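Local coordinates for uncharacterized protein Cgl0159 (Corynebacterium glutamicum, PDB 3FOK) that is of unknown function but folds as a TIM barrel, which suggests, without establishing, an enzyme with its active site at the mouth of the barrel, at residues I46-H51 / G87-P92; M113-L118 / F144-V149. All coordinates share one frame; numbering follows the deposited sequence.

Contact 1: I46-H51 / G87-P92; sequences IVAADH and GVLGTP
Two neighbouring parallel strands, 46-48 and 87-90, run at 27° to each other, and three backbone hydrogen bonds join them: Val47 N to Gly87 O, Leu89 N to Val47 O (2.9 Å), and Ala49 N to Leu89 O, the last nearly along the C=O axis. Their side chains divide between two faces. Ile46, Ala48 and Leu89 lie on the inner one. With CG1 beside its own backbone N (chi1 -68°), Ile46 sends CG2 across to the CB of Leu89 at 4.0 Å, and Gly87, its partner in register, has no side chain to crowd CG1. Leu89, its CG anti to the backbone N, lays CD2 4.0 Å from Ala48 CB, where a methyl leaves a larger leucine its place. The branched, strand-forming valines take the outer face and meet Met76 of helix 69-81. Val88 has CG1 between its backbone N and carbonyl carbon, which turns CG2 to within 3.3 Å of Val47 O. Past the strand, Asp50 turns its CB toward the neighbouring strand, 4.1 Å from Gly90 CA, and its buried OD1 is hydrogen-bonded to Ser112 OG. Thr91, whose OG1 bonds Asp93, is the N-cap of helix 92-100. The whole is a right-handed beta-alpha-beta crossover, strand 44-48, helix 69-81, strand 87-90, the repeating unit of a TIM barrel.

Contact 2: M113-L118 / F144-V149; sequences MNRGGL and FAKTLV
Backbone pairing here is reduced to a single hydrogen bond, from Met113 N to Lys146 O (2.9 Å, nearly along the C=O axis), which extends the parallel pairing of strands 108-112 and 144-151 in the TIM barrel. Beyond it, 113-118 leaves the sheet as one of the loops that follow barrel strands, while 144-149 runs on as strand. Toward the end of 113-118 an inverse gamma turn centred on Gly117 folds the loop, with Leu118 N bonded to Gly116 O. Gly117 N is hydrogen-bonded to Asp127 and Gly117 O to Arg150.

Met113, modelled as selenomethionine, starts with CG beside its backbone N and bends at chi3 (83°), so that SE rests obliquely near Thr147 and 4.1 Å from Ala145 CB. A long, flexible chain suits this outer side, where Ala168 of helix 158-174 also touches it, and the small Ala145 leaves room for the end of this long side chain. Thr147 has OG1 beside its own N and CG2 anti to it, which turns that methyl toward the side chain of Asn114; the two cross at about a right angle. Asn114 CG lies in the crowded position between N and carbonyl carbon (chi1 62°), reaching the strand near Leu148.

On the inner side two cations come close. Lys146 ends extended, with its amino group in a salt bridge to Glu182, an acid that would offset the neighbouring positive charge. Arg115 starts away from the strand, but bends at chi2 and chi3 bring its guanidinium back, NE being held by Asp50 O. Its NH1 lies 3.9 Å from Leu148 CD1, 4.2 Å from Lys146 NZ, and makes a weak but fairly straight hydrogen bond to Asn114 O at 3.3 Å.

How the contacts relate
Contact 1 closes before contact 2 opens along the chain, and their centres lie 11 Å apart on the same curled sheet. Strand 108-112 stands between them, pairing with 87-90 on one side and with 144-151 on the other, so four successive barrel strands are involved. Inside the barrel, toward the C-terminal ends of strands 44-48 and 108-112, the contacts touch: Asp50 OD1 forms a salt bridge with Arg115 NH2 (3.3 Å) and a longer, weak one with Lys146 NZ (3.6 Å), while Leu89 CD1 packs on Lys146 CG. Such a buried cluster of charges, with Glu182 and Lys222 nearby, sits close to where TIM-barrel enzymes keep their active sites, although no activity is known here.

Contact 1: I46-H51 / G87-P92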
ATOM      1  N   ILE A  46       1.072 -26.347  26.054  1.00 22.28           N
ATOM      2  CA  ILE A  46       2.010 -26.080  24.974  1.00 20.98           C
ATOM      3  C   ILE A  46       3.252 -25.320  25.430  1.00 21.27           C
ATOM      4  O   ILE A  46       3.154 -24.352  26.190  1.00 21.05           O
ATOM      5  CB  ILE A  46       1.292 -25.289  23.862  1.00 20.73           C
ATOM      6  CG1 ILE A  46       0.258 -26.199  23.196  1.00 21.09           C
ATOM      7  CG2 ILE A  46       2.297 -24.749  22.849  1.00 20.63           C
ATOM      8  CD1 ILE A  46      -0.645 -25.496  22.217  1.00 23.69           C
ATOM      9  N   VAL A  47       4.417 -25.764  24.966  1.00 19.57           N
ATOM     10  CA  VAL A  47       5.666 -25.109  25.325  1.00 18.91           C
ATOM     11  C   VAL A  47       6.053 -24.132  24.215  1.00 18.22           C
ATOM     12  O   VAL A  47       6.103 -24.496  23.042  1.00 17.77           O
ATOM     13  CB  VAL A  47       6.798 -26.132  25.532  1.00 19.76           C
ATOM     14  CG1 VAL A  47       7.940 -25.476  26.283  1.00 18.83           C
ATOM     15  CG2 VAL A  47       6.279 -27.342  26.298  1.00 21.99           C
ATOM     16  N   ALA A  48       6.332 -22.891  24.600  1.00 18.08           N
ATOM     17  CA  ALA A  48       6.671 -21.834  23.652  1.00 19.32           C
ATOM     18  C   ALA A  48       8.156 -21.527  23.492  1.00 20.57           C
ATOM     19  O   ALA A  48       8.914 -21.509  24.465  1.00 21.90           O
ATOM     20  CB  ALA A  48       5.931 -20.563  24.039  1.00 18.17           C
ATOM     21  N   ALA A  49       8.557 -21.254  22.253  1.00 20.74           N
ATOM     22  CA  ALA A  49       9.944 -20.933  21.941  1.00 20.39           C
ATOM     23  C   ALA A  49      10.053 -20.042  20.706  1.00 20.64           C
ATOM     24  O   ALA A  49      10.927 -20.241  19.866  1.00 22.78           O
ATOM     25  CB  ALA A  49      10.743 -22.215  21.735  1.00 20.92           C
ATOM     26  N   ASP A  50       9.178 -19.050  20.596  1.00 20.44           N
ATOM     27  CA  ASP A  50       9.212 -18.149  19.447  1.00 21.67           C
ATOM     28  C   ASP A  50       9.856 -16.803  19.783  1.00 21.69           C
ATOM     29  O   ASP A  50       9.766 -15.852  19.000  1.00 21.37           O
ATOM     30  CB  ASP A  50       7.797 -17.912  18.890  1.00 22.17           C
ATOM     31  CG  ASP A  50       6.879 -17.229  19.885  1.00 22.46           C
ATOM     32  OD1 ASP A  50       5.894 -16.604  19.444  1.00 23.66           O
ATOM     33  OD2 ASP A  50       7.130 -17.325  21.103  1.00 25.29           O
ATOM     34  N   HIS A  51      10.518 -16.732  20.935  1.00 20.50           N
ATOM     35  CA  HIS A  51      11.157 -15.496  21.379  1.00 20.99           C
ATOM     36  C   HIS A  51      12.385 -15.050  20.573  1.00 20.67           C
ATOM     37  O   HIS A  51      12.518 -13.871  20.240  1.00 20.67           O
ATOM     38  CB  HIS A  51      11.563 -15.610  22.850  1.00 21.45           C
ATOM     39  CG  HIS A  51      10.535 -16.264  23.714  1.00 21.48           C
ATOM     40  ND1 HIS A  51      10.228 -17.604  23.621  1.00 21.95           N
ATOM     41  CD2 HIS A  51       9.750 -15.766  24.702  1.00 20.66           C
ATOM     42  CE1 HIS A  51       9.301 -17.905  24.514  1.00 24.52           C
ATOM     43  NE2 HIS A  51       8.995 -16.806  25.182  1.00 23.84           N
ATOM     44  N   GLY A  87       1.983 -30.014  22.856  1.00 25.13           N
ATOM     45  CA  GLY A  87       2.596 -29.425  21.684  1.00 23.79           C
ATOM     46  C   GLY A  87       3.586 -28.304  21.919  1.00 23.83           C
ATOM     47  O   GLY A  87       3.989 -28.015  23.050  1.00 24.28           O
ATOM     48  N   VAL A  88       3.960 -27.654  20.825  1.00 22.53           N
ATOM     49  CA  VAL A  88       4.928 -26.573  20.866  1.00 21.56           C
ATOM     50  C   VAL A  88       4.524 -25.385  19.997  1.00 20.71           C
ATOM     51  O   VAL A  88       3.843 -25.542  18.984  1.00 20.93           O
ATOM     52  CB  VAL A  88       6.315 -27.091  20.408  1.00 20.85           C
ATOM     53  CG1 VAL A  88       6.178 -27.822  19.078  1.00 20.42           C
ATOM     54  CG2 VAL A  88       7.295 -25.943  20.277  1.00 21.40           C
ATOM     55  N   LEU A  89       4.939 -24.196  20.422  1.00 19.64           N
ATOM     56  CA  LEU A  89       4.671 -22.962  19.693  1.00 19.35           C
ATOM     57  C   LEU A  89       6.006 -22.415  19.229  1.00 19.63           C
ATOM     58  O   LEU A  89       6.901 -22.183  20.039  1.00 19.77           O
ATOM     59  CB  LEU A  89       3.993 -21.922  20.592  1.00 18.76           C
ATOM     60  CG  LEU A  89       4.205 -20.454  20.186  1.00 18.89           C
ATOM     61  CD1 LEU A  89       3.757 -20.231  18.748  1.00 19.58           C
ATOM     62  CD2 LEU A  89       3.441 -19.546  21.134  1.00 20.36           C
ATOM     63  N   GLY A  90       6.146 -22.204  17.929  1.00 19.56           N
ATOM     64  CA  GLY A  90       7.395 -21.678  17.431  1.00 18.81           C
ATOM     65  C   GLY A  90       7.301 -21.028  16.072  1.00 18.44           C
ATOM     66  O   GLY A  90       6.277 -21.098  15.393  1.00 19.86           O
ATOM     67  N   THR A  91       8.385 -20.370  15.690  1.00 17.75           N
ATOM     68  CA  THR A  91       8.478 -19.712  14.401  1.00 18.78           C
ATOM     69  C   THR A  91       8.833 -20.834  13.419  1.00 18.36           C
ATOM     70  O   THR A  91       9.231 -21.921  13.839  1.00 18.18           O
ATOM     71  CB  THR A  91       9.563 -18.610  14.446  1.00 18.91           C
ATOM     72  OG1 THR A  91      10.276 -18.576  13.208  1.00 25.34           O
ATOM     73  CG2 THR A  91      10.531 -18.864  15.586  1.00 21.31           C
ATOM     74  N   PRO A  92       8.689 -20.602  12.106  1.00 18.16           N
ATOM     75  CA  PRO A  92       9.011 -21.661  11.139  1.00 18.00           C
ATOM     76  C   PRO A  92      10.380 -22.345  11.263  1.00 18.70           C
ATOM     77  O   PRO A  92      10.491 -23.551  11.040  1.00 16.86           O
ATOM     78  CB  PRO A  92       8.843 -20.963   9.791  1.00 16.52           C
ATOM     79  CG  PRO A  92       7.761 -19.969  10.071  1.00 19.28           C
ATOM     80  CD  PRO A  92       8.178 -19.403  11.417  1.00 17.59           C
TER

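Contact 2: M113-L118 / F144-V149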
HETATM    1  N   MSE A 113       2.968 -15.966  14.107  1.00 18.93           N
HETATM    2  CA  MSE A 113       2.863 -15.213  12.861  1.00 20.78           C
HETATM    3  C   MSE A 113       3.660 -13.912  12.758  1.00 21.41           C
HETATM    4  O   MSE A 113       4.275 -13.649  11.722  1.00 21.53           O
HETATM    5  CB  MSE A 113       1.392 -14.912  12.570  1.00 22.77           C
HETATM    6  CG  MSE A 113       0.510 -16.145  12.496  1.00 27.75           C
HETATM    7 SE   MSE A 113      -1.338 -15.723  12.094  1.00 36.42          SE
HETATM    8  CE  MSE A 113      -1.192 -15.568  10.170  1.00 30.58           C
ATOM      9  N   ASN A 114       3.648 -13.099  13.813  1.00 20.57           N
ATOM     10  CA  ASN A 114       4.352 -11.822  13.774  1.00 19.35           C
ATOM     11  C   ASN A 114       5.484 -11.628  14.779  1.00 18.03           C
ATOM     12  O   ASN A 114       5.310 -11.809  15.980  1.00 18.60           O
ATOM     13  CB  ASN A 114       3.349 -10.665  13.897  1.00 20.20           C
ATOM     14  CG  ASN A 114       2.587 -10.672  15.212  1.00 20.60           C
ATOM     15  OD1 ASN A 114       2.149  -9.622  15.684  1.00 21.70           O
ATOM     16  ND2 ASN A 114       2.413 -11.847  15.801  1.00 18.69           N
ATOM     17  N   ARG A 115       6.638 -11.225  14.259  1.00 17.06           N
ATOM     18  CA  ARG A 115       7.840 -10.997  15.058  1.00 16.76           C
ATOM     19  C   ARG A 115       8.508  -9.669  14.705  1.00 17.13           C
ATOM     20  O   ARG A 115       9.602  -9.376  15.176  1.00 16.68           O
ATOM     21  CB  ARG A 115       8.839 -12.133  14.822  1.00 16.92           C
ATOM     22  CG  ARG A 115       8.735 -13.336  15.770  1.00 18.37           C
ATOM     23  CD  ARG A 115       7.563 -13.222  16.719  1.00 16.88           C
ATOM     24  NE  ARG A 115       7.875 -13.756  18.039  1.00 18.06           N
ATOM     25  CZ  ARG A 115       7.231 -13.411  19.147  1.00 19.19           C
ATOM     26  NH1 ARG A 115       6.239 -12.533  19.093  1.00 18.03           N
ATOM     27  NH2 ARG A 115       7.581 -13.939  20.310  1.00 22.50           N
ATOM     28  N   GLY A 116       7.840  -8.869  13.883  1.00 17.86           N
ATOM     29  CA  GLY A 116       8.383  -7.591  13.455  1.00 16.71           C
ATOM     30  C   GLY A 116       8.762  -6.607  14.547  1.00 16.13           C
ATOM     31  O   GLY A 116       9.777  -5.913  14.432  1.00 16.61           O
ATOM     32  N   GLY A 117       7.949  -6.530  15.596  1.00 14.21           N
ATOM     33  CA  GLY A 117       8.232  -5.618  16.691  1.00 14.33           C
ATOM     34  C   GLY A 117       9.380  -6.112  17.549  1.00 13.42           C
ATOM     35  O   GLY A 117       9.178  -6.559  18.675  1.00 12.92           O
ATOM     36  N   LEU A 118      10.589  -6.020  17.007  1.00 13.45           N
ATOM     37  CA  LEU A 118      11.791  -6.479  17.693  1.00 14.65           C
ATOM     38  C   LEU A 118      12.013  -5.831  19.056  1.00 15.96           C
ATOM     39  O   LEU A 118      11.737  -4.646  19.258  1.00 15.15           O
ATOM     40  CB  LEU A 118      13.017  -6.233  16.814  1.00 12.68           C
ATOM     41  CG  LEU A 118      13.023  -6.938  15.457  1.00 12.45           C
ATOM     42  CD1 LEU A 118      14.284  -6.553  14.693  1.00 11.29           C
ATOM     43  CD2 LEU A 118      12.949  -8.446  15.649  1.00 13.49           C
ATOM     44  N   PHE A 144      -2.369 -24.802  14.989  1.00 19.97           N
ATOM     45  CA  PHE A 144      -2.778 -23.577  15.659  1.00 18.82           C
ATOM     46  C   PHE A 144      -1.955 -22.374  15.200  1.00 18.47           C
ATOM     47  O   PHE A 144      -0.774 -22.515  14.879  1.00 17.53           O
ATOM     48  CB  PHE A 144      -2.532 -23.798  17.147  1.00 20.94           C
ATOM     49  CG  PHE A 144      -3.656 -23.391  18.044  1.00 22.75           C
ATOM     50  CD1 PHE A 144      -4.121 -22.081  18.067  1.00 21.87           C
ATOM     51  CD2 PHE A 144      -4.175 -24.307  18.958  1.00 22.95           C
ATOM     52  CE1 PHE A 144      -5.081 -21.686  18.997  1.00 23.02           C
ATOM     53  CE2 PHE A 144      -5.130 -23.923  19.889  1.00 22.56           C
ATOM     54  CZ  PHE A 144      -5.583 -22.609  19.911  1.00 22.46           C
ATOM     55  N   ALA A 145      -2.571 -21.195  15.191  1.00 16.39           N
ATOM     56  CA  ALA A 145      -1.873 -19.971  14.813  1.00 16.27           C
ATOM     57  C   ALA A 145      -1.802 -19.080  16.054  1.00 17.14           C
ATOM     58  O   ALA A 145      -2.698 -19.126  16.900  1.00 16.08           O
ATOM     59  CB  ALA A 145      -2.622 -19.258  13.696  1.00 15.13           C
ATOM     60  N   LYS A 146      -0.743 -18.284  16.177  1.00 17.01           N
ATOM     61  CA  LYS A 146      -0.614 -17.397  17.327  1.00 16.60           C
ATOM     62  C   LYS A 146      -0.086 -16.028  16.916  1.00 18.51           C
ATOM     63  O   LYS A 146       0.760 -15.911  16.022  1.00 17.89           O
ATOM     64  CB  LYS A 146       0.284 -18.038  18.395  1.00 17.21           C
ATOM     65  CG  LYS A 146       1.651 -17.402  18.592  1.00 19.87           C
ATOM     66  CD  LYS A 146       1.638 -16.271  19.608  1.00 19.93           C
ATOM     67  CE  LYS A 146       3.055 -15.740  19.811  1.00 21.16           C
ATOM     68  NZ  LYS A 146       3.186 -14.803  20.950  1.00 20.98           N
ATOM     69  N   THR A 147      -0.591 -14.997  17.589  1.00 20.08           N
ATOM     70  CA  THR A 147      -0.219 -13.617  17.305  1.00 21.14           C
ATOM     71  C   THR A 147       0.051 -12.829  18.582  1.00 21.35           C
ATOM     72  O   THR A 147      -0.540 -13.104  19.625  1.00 21.77           O
ATOM     73  CB  THR A 147      -1.360 -12.892  16.564  1.00 22.15           C
ATOM     74  OG1 THR A 147      -1.630 -13.552  15.324  1.00 24.52           O
ATOM     75  CG2 THR A 147      -0.990 -11.446  16.304  1.00 24.97           C
ATOM     76  N   LEU A 148       0.939 -11.845  18.492  1.00 20.62           N
ATOM     77  CA  LEU A 148       1.239 -10.985  19.628  1.00 18.54           C
ATOM     78  C   LEU A 148       0.557  -9.659  19.287  1.00 18.45           C
ATOM     79  O   LEU A 148       0.859  -9.047  18.267  1.00 18.53           O
ATOM     80  CB  LEU A 148       2.748 -10.765  19.764  1.00 17.65           C
ATOM     81  CG  LEU A 148       3.317 -10.415  21.147  1.00 18.11           C
ATOM     82  CD1 LEU A 148       4.533  -9.519  20.963  1.00 15.34           C
ATOM     83  CD2 LEU A 148       2.285  -9.716  22.012  1.00 17.85           C
ATOM     84  N   VAL A 149      -0.372  -9.223  20.129  1.00 18.34           N
ATOM     85  CA  VAL A 149      -1.080  -7.975  19.881  1.00 17.65           C
ATOM     86  C   VAL A 149      -0.897  -6.987  21.022  1.00 17.21           C
ATOM     87  O   VAL A 149      -1.745  -6.882  21.905  1.00 16.73           O
ATOM     88  CB  VAL A 149      -2.596  -8.208  19.692  1.00 18.09           C
ATOM     89  CG1 VAL A 149      -3.247  -6.949  19.132  1.00 16.05           C
ATOM     90  CG2 VAL A 149      -2.836  -9.389  18.764  1.00 19.21           C
TER